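Local atomic coordinates of aminoglycoside phosphotransferase (Mycobacterium smegmatis, PDB entry 6EF6), a protein that phosphorylates (S)-1-amino-2-propanol, serving as the kinase of the aminoacetone utilization microcompartment. Residues Arg152-Ala155 with Ser156-His160; Gln208-Leu211 with His212-Leu215; Glu280-Glu283 with Ser284-Gly288. All coordinates share one frame; numbering follows the deposited sequence.

Contact 1. Residues Arg152-Ala155 with Ser156-His160; sequences RITA and SLHEH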
loop_
_atom_site.group_PDB
_atom_site.type_symbol
_atom_site.label_atom_id
_atom_site.label_comp_id
_atom_site.label_asym_id
_atom_site.label_seq_id
_atom_site.Cartn_x
_atom_site.Cartn_y
_atom_site.Cartn_z
ATOM N N ARG A 152 11.498 10.240 -2.420
ATOM C CA ARG A 152 11.566 11.431 -1.592
ATOM C C ARG A 152 10.332 11.540 -0.696
ATOM O O ARG A 152 10.446 11.879 0.495
ATOM C CB ARG A 152 11.678 12.634 -2.517
ATOM C CG ARG A 152 11.851 13.935 -1.759
ATOM C CD ARG A 152 11.733 15.153 -2.663
ATOM N NE ARG A 152 10.349 15.420 -3.062
ATOM C CZ ARG A 152 9.913 15.522 -4.318
ATOM N NH1 ARG A 152 10.737 15.339 -5.345
ATOM N NH2 ARG A 152 8.633 15.801 -4.544
ATOM N N ILE A 153 9.154 11.287 -1.247
ATOM C CA ILE A 153 7.914 11.358 -0.452
ATOM C C ILE A 153 7.884 10.261 0.616
ATOM O O ILE A 153 7.488 10.514 1.784
ATOM C CB ILE A 153 6.697 11.334 -1.385
ATOM C CG1 ILE A 153 6.667 12.634 -2.186
ATOM C CG2 ILE A 153 5.364 11.088 -0.572
ATOM C CD1 ILE A 153 5.662 12.655 -3.336
ATOM N N THR A 154 8.393 9.078 0.281
ATOM C CA THR A 154 8.478 8.010 1.277
ATOM C C THR A 154 9.356 8.431 2.449
ATOM O O THR A 154 9.005 8.218 3.627
ATOM C CB THR A 154 9.010 6.731 0.628
ATOM O OG1 THR A 154 8.160 6.310 -0.434
ATOM C CG2 THR A 154 9.063 5.608 1.686
ATOM N N ALA A 155 10.525 9.037 2.182
ATOM C CA ALA A 155 11.389 9.522 3.247
ATOM C C ALA A 155 10.653 10.508 4.133
ATOM O O ALA A 155 10.830 10.513 5.350
ATOM C CB ALA A 155 12.639 10.156 2.647
ATOM N N SER A 156 9.859 11.388 3.549
ATOM C CA SER A 156 9.110 12.332 4.374
ATOM C C SER A 156 8.085 11.627 5.253
ATOM O O SER A 156 7.850 12.068 6.385
ATOM C CB SER A 156 8.381 13.321 3.488
ATOM O OG SER A 156 9.331 14.130 2.818
ATOM N N LEU A 157 7.438 10.570 4.747
ATOM C CA LEU A 157 6.525 9.789 5.586
ATOM C C LEU A 157 7.272 9.097 6.704
ATOM O O LEU A 157 6.769 9.026 7.835
ATOM C CB LEU A 157 5.782 8.761 4.728
ATOM C CG LEU A 157 4.697 9.347 3.824
ATOM C CD1 LEU A 157 4.216 8.310 2.823
ATOM C CD2 LEU A 157 3.503 9.879 4.636
ATOM N N HIS A 158 8.456 8.574 6.444
ATOM C CA HIS A 158 9.236 7.951 7.481
ATOM C C HIS A 158 9.665 8.967 8.529
ATOM O O HIS A 158 9.647 8.685 9.743
ATOM C CB HIS A 158 10.449 7.274 6.886
ATOM C CG HIS A 158 10.111 6.102 6.046
ATOM N ND1 HIS A 158 11.076 5.398 5.368
ATOM C CD2 HIS A 158 8.945 5.458 5.835
ATOM C CE1 HIS A 158 10.517 4.395 4.727
ATOM N NE2 HIS A 158 9.220 4.400 4.979
ATOM N N GLU A 159 10.106 10.145 8.102
ATOM C CA GLU A 159 10.525 11.164 9.053
ATOM C C GLU A 159 9.371 11.542 9.963
ATOM O O GLU A 159 9.559 11.702 11.184
ATOM C CB GLU A 159 11.012 12.371 8.265
ATOM C CG GLU A 159 11.525 13.540 9.136
ATOM C CD GLU A 159 11.639 14.838 8.358
ATOM O OE1 GLU A 159 12.749 15.161 7.881
ATOM O OE2 GLU A 159 10.609 15.528 8.208
ATOM N N HIS A 160 8.172 11.756 9.409
ATOM C CA HIS A 160 7.022 12.068 10.251
ATOM C C HIS A 160 6.730 10.941 11.227
ATOM O O HIS A 160 6.540 11.161 12.434
ATOM C CB HIS A 160 5.778 12.389 9.441
ATOM C CG HIS A 160 4.642 12.758 10.320
ATOM N ND1 HIS A 160 3.723 11.848 10.794
ATOM C CD2 HIS A 160 4.380 13.922 10.963
ATOM C CE1 HIS A 160 2.893 12.452 11.623
ATOM N NE2 HIS A 160 3.286 13.712 11.770
#

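Contact 2. Residues Gln208-Leu211 with His212-Leu215; sequences QDLL and HRKL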
loop_
_atom_site.group_PDB
_atom_site.type_symbol
_atom_site.label_atom_id
_atom_site.label_comp_id
_atom_site.label_asym_id
_atom_site.label_seq_id
_atom_site.Cartn_x
_atom_site.Cartn_y
_atom_site.Cartn_z
ATOM N N GLN A 208 12.832 -17.665 0.810
ATOM C CA GLN A 208 12.076 -17.182 1.971
ATOM C C GLN A 208 12.848 -17.389 3.255
ATOM O O GLN A 208 12.832 -16.534 4.160
ATOM C CB GLN A 208 10.751 -17.951 2.076
ATOM C CG GLN A 208 9.930 -17.587 3.277
ATOM C CD GLN A 208 8.917 -18.619 3.588
ATOM O OE1 GLN A 208 7.722 -18.431 3.380
ATOM N NE2 GLN A 208 9.352 -19.750 4.109
ATOM N N ASP A 209 13.429 -18.567 3.438
ATOM C CA ASP A 209 14.125 -18.866 4.682
ATOM C C ASP A 209 15.388 -18.012 4.844
ATOM O O ASP A 209 15.714 -17.590 5.956
ATOM C CB ASP A 209 14.401 -20.384 4.760
ATOM C CG ASP A 209 13.144 -21.214 4.957
ATOM O OD1 ASP A 209 12.048 -20.719 5.331
ATOM O OD2 ASP A 209 13.306 -22.437 4.791
ATOM N N LEU A 210 16.088 -17.730 3.749
ATOM C CA LEU A 210 17.214 -16.794 3.774
ATOM C C LEU A 210 16.727 -15.397 4.129
ATOM O O LEU A 210 17.309 -14.742 5.010
ATOM C CB LEU A 210 17.921 -16.817 2.398
ATOM C CG LEU A 210 19.055 -15.795 2.310
ATOM C CD1 LEU A 210 20.103 -15.984 3.393
ATOM C CD2 LEU A 210 19.666 -15.881 0.916
ATOM N N LEU A 211 15.630 -14.950 3.539
ATOM C CA LEU A 211 15.027 -13.678 3.899
ATOM C C LEU A 211 14.704 -13.615 5.373
ATOM O O LEU A 211 14.980 -12.614 6.044
ATOM C CB LEU A 211 13.772 -13.476 3.073
ATOM C CG LEU A 211 12.815 -12.373 3.525
ATOM C CD1 LEU A 211 13.470 -11.026 3.327
ATOM C CD2 LEU A 211 11.534 -12.429 2.750
ATOM N N HIS A 212 14.125 -14.686 5.935
ATOM C CA HIS A 212 13.792 -14.721 7.360
ATOM C C HIS A 212 15.044 -14.507 8.198
ATOM O O HIS A 212 15.053 -13.718 9.158
ATOM C CB HIS A 212 13.128 -16.081 7.688
ATOM C CG HIS A 212 12.402 -16.110 8.984
ATOM N ND1 HIS A 212 11.807 -17.265 9.451
ATOM C CD2 HIS A 212 12.198 -15.179 9.929
ATOM C CE1 HIS A 212 11.238 -17.024 10.612
ATOM N NE2 HIS A 212 11.471 -15.768 10.942
ATOM N N ARG A 213 16.130 -15.208 7.868
ATOM C CA ARG A 213 17.381 -15.053 8.607
ATOM C C ARG A 213 17.926 -13.631 8.479
ATOM O O ARG A 213 18.424 -13.066 9.452
ATOM C CB ARG A 213 18.424 -16.070 8.122
ATOM C CG ARG A 213 18.092 -17.522 8.474
ATOM C CD ARG A 213 18.895 -18.516 7.606
ATOM N NE ARG A 213 20.281 -18.131 7.373
ATOM C CZ ARG A 213 21.024 -18.566 6.357
ATOM N NH1 ARG A 213 22.280 -18.152 6.242
ATOM N NH2 ARG A 213 20.518 -19.407 5.453
ATOM N N LYS A 214 17.801 -13.025 7.320
ATOM C CA LYS A 214 18.285 -11.661 7.138
ATOM C C LYS A 214 17.450 -10.683 7.928
ATOM O O LYS A 214 17.995 -9.757 8.534
ATOM C CB LYS A 214 18.327 -11.292 5.661
ATOM C CG LYS A 214 19.370 -12.103 4.938
ATOM C CD LYS A 214 19.664 -11.630 3.566
ATOM C CE LYS A 214 20.075 -10.167 3.454
ATOM N NZ LYS A 214 21.321 -9.826 4.204
ATOM N N LEU A 215 16.144 -10.882 7.978
ATOM C CA LEU A 215 15.281 -10.036 8.789
ATOM C C LEU A 215 15.539 -10.192 10.273
ATOM O O LEU A 215 15.500 -9.200 11.013
ATOM C CB LEU A 215 13.809 -10.279 8.479
ATOM C CG LEU A 215 13.312 -9.846 7.091
ATOM C CD1 LEU A 215 11.939 -10.410 6.859
ATOM C CD2 LEU A 215 13.270 -8.314 6.975
HETATM O O HOH W 1 11.889 -19.513 7.822
#

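Contact 3. Residues Glu280-Glu283 with Ser284-Gly288; sequences EWQE and SWVAG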
loop_
_atom_site.group_PDB
_atom_site.type_symbol
_atom_site.label_atom_id
_atom_site.label_comp_id
_atom_site.label_asym_id
_atom_site.label_seq_id
_atom_site.Cartn_x
_atom_site.Cartn_y
_atom_site.Cartn_z
ATOM N N GLU A 280 17.952 0.371 -11.875
ATOM C CA GLU A 280 17.842 1.799 -12.163
ATOM C C GLU A 280 16.764 2.442 -11.312
ATOM O O GLU A 280 16.952 3.529 -10.749
ATOM C CB GLU A 280 17.490 1.980 -13.647
ATOM C CG GLU A 280 17.165 3.463 -14.086
ATOM C CD GLU A 280 16.248 3.577 -15.340
ATOM O OE1 GLU A 280 16.545 2.902 -16.353
ATOM O OE2 GLU A 280 15.218 4.321 -15.309
ATOM N N TRP A 281 15.609 1.786 -11.194
ATOM C CA TRP A 281 14.529 2.297 -10.378
ATOM C C TRP A 281 14.963 2.432 -8.933
ATOM O O TRP A 281 14.652 3.431 -8.248
ATOM C CB TRP A 281 13.343 1.344 -10.472
ATOM C CG TRP A 281 12.732 1.262 -11.858
ATOM C CD1 TRP A 281 12.852 2.154 -12.881
ATOM C CD2 TRP A 281 11.829 0.255 -12.319
ATOM N NE1 TRP A 281 12.093 1.753 -13.948
ATOM C CE2 TRP A 281 11.443 0.597 -13.617
ATOM C CE3 TRP A 281 11.296 -0.881 -11.723
ATOM C CZ2 TRP A 281 10.579 -0.199 -14.390
ATOM C CZ3 TRP A 281 10.436 -1.677 -12.491
ATOM C CH2 TRP A 281 10.072 -1.296 -13.788
ATOM N N GLN A 282 15.678 1.425 -8.422
ATOM C CA GLN A 282 16.194 1.503 -7.063
ATOM C C GLN A 282 17.117 2.716 -6.904
ATOM O O GLN A 282 17.004 3.452 -5.910
ATOM C CB GLN A 282 16.932 0.212 -6.723
ATOM C CG GLN A 282 17.380 0.185 -5.266
ATOM C CD GLN A 282 18.105 -1.071 -4.842
ATOM O OE1 GLN A 282 19.240 -1.014 -4.342
ATOM N NE2 GLN A 282 17.456 -2.158 -4.990
ATOM N N GLU A 283 18.059 2.907 -7.809
ATOM C CA GLU A 283 18.990 4.025 -7.668
ATOM C C GLU A 283 18.237 5.356 -7.690
ATOM O O GLU A 283 18.568 6.252 -6.920
ATOM C CB GLU A 283 20.078 4.005 -8.740
ATOM C CG GLU A 283 21.020 2.820 -8.562
ATOM C CD GLU A 283 22.335 2.887 -9.367
ATOM O OE1 GLU A 283 22.790 3.984 -9.735
ATOM O OE2 GLU A 283 22.928 1.811 -9.616
ATOM N N SER A 284 17.200 5.485 -8.510
ATOM C CA SER A 284 16.444 6.728 -8.549
ATOM C C SER A 284 15.702 6.933 -7.244
ATOM O O SER A 284 15.704 8.027 -6.674
ATOM C CB SER A 284 15.474 6.698 -9.732
ATOM O OG SER A 284 16.156 6.606 -10.959
ATOM N N TRP A 285 15.022 5.880 -6.762
ATOM C CA TRP A 285 14.286 5.967 -5.500
ATOM C C TRP A 285 15.204 6.326 -4.347
ATOM O O TRP A 285 14.872 7.176 -3.540
ATOM C CB TRP A 285 13.610 4.610 -5.259
ATOM C CG TRP A 285 12.593 4.507 -4.160
ATOM C CD1 TRP A 285 11.213 4.580 -4.307
ATOM C CD2 TRP A 285 12.851 4.318 -2.767
ATOM N NE1 TRP A 285 10.598 4.388 -3.074
ATOM C CE2 TRP A 285 11.574 4.228 -2.119
ATOM C CE3 TRP A 285 14.013 4.135 -2.000
ATOM C CZ2 TRP A 285 11.450 3.972 -0.761
ATOM C CZ3 TRP A 285 13.875 3.891 -0.627
ATOM C CH2 TRP A 285 12.609 3.810 -0.038
ATOM N N VAL A 286 16.352 5.674 -4.273
ATOM C CA VAL A 286 17.316 5.962 -3.212
ATOM C C VAL A 286 17.826 7.400 -3.257
ATOM O O VAL A 286 18.009 8.047 -2.222
ATOM C CB VAL A 286 18.456 4.940 -3.273
ATOM C CG1 VAL A 286 19.639 5.399 -2.425
ATOM C CG2 VAL A 286 17.950 3.554 -2.823
ATOM N N ALA A 287 18.111 7.930 -4.463
ATOM C CA ALA A 287 18.541 9.321 -4.580
ATOM C C ALA A 287 17.478 10.274 -4.054
ATOM O O ALA A 287 17.776 11.246 -3.347
ATOM C CB ALA A 287 18.858 9.655 -6.043
ATOM N N GLY A 288 16.206 9.979 -4.346
ATOM C CA GLY A 288 15.120 10.817 -3.832
ATOM C C GLY A 288 14.971 10.699 -2.323
ATOM O O GLY A 288 14.865 11.702 -1.606
HETATM O O HOH W 2 14.541 5.156 -12.758
#

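Contact 1. Residues Arg152-Ala155 with Ser156-His160
The His158 ring is covered on one face by its helical neighbour Thr154, which offers two atoms. The methyl CG2 of Thr154 makes a CH-pi contact, 3.8 Å from the centroid of the His158 ring, while the carbonyl oxygen of Thr154 sits over the same face, 3.3 Å above the plane but displaced toward the rim. The rings of Tyr261 and Tyr289 also meet the imidazole, their planes inclined to it at about 55° and 60°. The two side chains of Thr154 and His158 run alongside each other because CG2 of Thr154 stands opposite its backbone N (chi1 -59° for OG1), which also turns OG1 back to the carbonyl of Leu150. Both ring nitrogens of His158 are engaged: ND1 bonds to Tyr289 and NE2 to Asp264, fixing the rotation of the ring.

The same Thr154 oxygen accepts the His158 N-H at 2.9 Å, nearly in line with its C=O. Ser156 OG makes at most a weak hydrogen bond to Arg152 O, 3.4 Å away, with Asp96 and Arg292 as further weak partners.

These i to i+4 pairs mark regular alpha-helix, here a buried length of helix 147-163, which opens the helical part of this kinase-like fold.

Contact 2. Residues Gln208-Leu211 with His212-Leu215
Leu211 meets Leu215 one turn further on, and their methyls CD1 and CD1 come to 3.9 Å as the side chains cross at a slant. Each leucine is set differently: CG of Leu211 stands opposite the backbone N (chi1 166°), whereas CG of Leu215 lies beside its own N (chi1 -68°). Leu211 projects almost straight out from the helix, while Leu215 leans back toward the preceding turn and meets CD1 of Leu211. Leu215 CG also rests 3.4 Å from Leu211 O, the oxygen that takes the Leu215 N-H at 2.8 Å. Phe306 and Ser305 of helix 303-320 lie against this pair, and Tyr345 of helix 325-347 touches Leu211.

Leu210 serves a different face. Its CD1 stands over one face of the Arg213 guanidinium, about 4.0 Å from NH2 of Arg213 and nearer the rim than the middle, while the aliphatic part of Arg213 folds back along the helix with a bend at chi3. One residue on, CG of Lys214 lies 3.3 Å from Leu210 O.

His212 turns its ring aside to stack on Trp177. A water in the plane of that ring joins His212 ND1 to Asp209 OD1, 2.8 Å from each, and donates a hydrogen bond to the carboxylate. Asp209 OD1 also receives NE2 of Gln208 at 3.1 Å, from above the carboxylate plane; OE1 of Gln208 is held by Trp190.

The chemistry thus divides round the helix. Leucines meet the neighbouring helices, and a planar cation is backed by a methyl. Asp209 OD1, with two donors, ties Gln208 to His212 through one water; its negative charge would tend to favour a protonated imidazole, though the charge of His212 is not seen.

Contact 3. Residues Glu280-Glu283 with Ser284-Gly288
Val286 sits one turn after Gln282 and leans back onto it: CG2 of Val286 lies 3.2 Å from Gln282 O and 4.2 Å from Gln282 CG. That approach follows from the valine torsion, with CG1 opposite the backbone N (chi1 166°) and CG2 placed beside N, facing the preceding turn. The amide of Val286 closes on the same oxygen, Gln282 O, at 2.8 Å and nearly straight, so one carbonyl receives both a hydrogen bond and a methyl. The Gln282 chain itself runs out extended.

The two tryptophans, also a turn apart, diverge. Trp281 has CG beside its backbone N (chi1 -65°) and carries its indole back toward the start of the helix; Trp285 has CG opposite N (chi1 -169°), and its indole projects outward with a slight lean toward the C-terminal end. They meet through the backbone instead: Trp285 N bonds to Trp281 O at 2.9 Å. CB of Trp285 is 3.4 Å from Trp281 O.

On the outer side Ser284 OG lies 3.2 Å from Glu280 O, the carbonyl that takes the Ser284 N-H. A water 2.8 Å from Ser284 OG also donates to Glu280 OE2, and it lies at the edge of the Trp281 ring, in its plane. As Glu280 has a second conformer, this bridge may be only part-time.

Helix 278-290 thereby presents distinct surfaces to its neighbours. The indole of Trp281 stacks on Phe147. Trp285 reaches Leu150 and Thr154 of helix 147-163 and meets Phe265 of helix 263-268 edge-to-face, while Gln282 and Val286 both rest on Leu303 of helix 303-320.

In the fold
Contacts 1 and 3 are neighbours, their centres about 15 Å apart. Helix 147-163 and helix 278-290 touch directly, through Thr154 CG2 on Trp285 CZ2 at 3.8 Å and Arg152 CB on Gly288 O at 3.4 Å. Contact 2 stands apart, its centre about 26 Å from that of contact 1 and 24 Å from that of contact 3; helix 303-320 links it to contact 3, since both lean on that helix. Of the bound ligands, benzoic acid lies about 12 Å from the Leu157 side chain of contact 1, and a sodium ion, probably the one held by Gln191 and Val196, about 12 Å from the Gln208 side chain of contact 2.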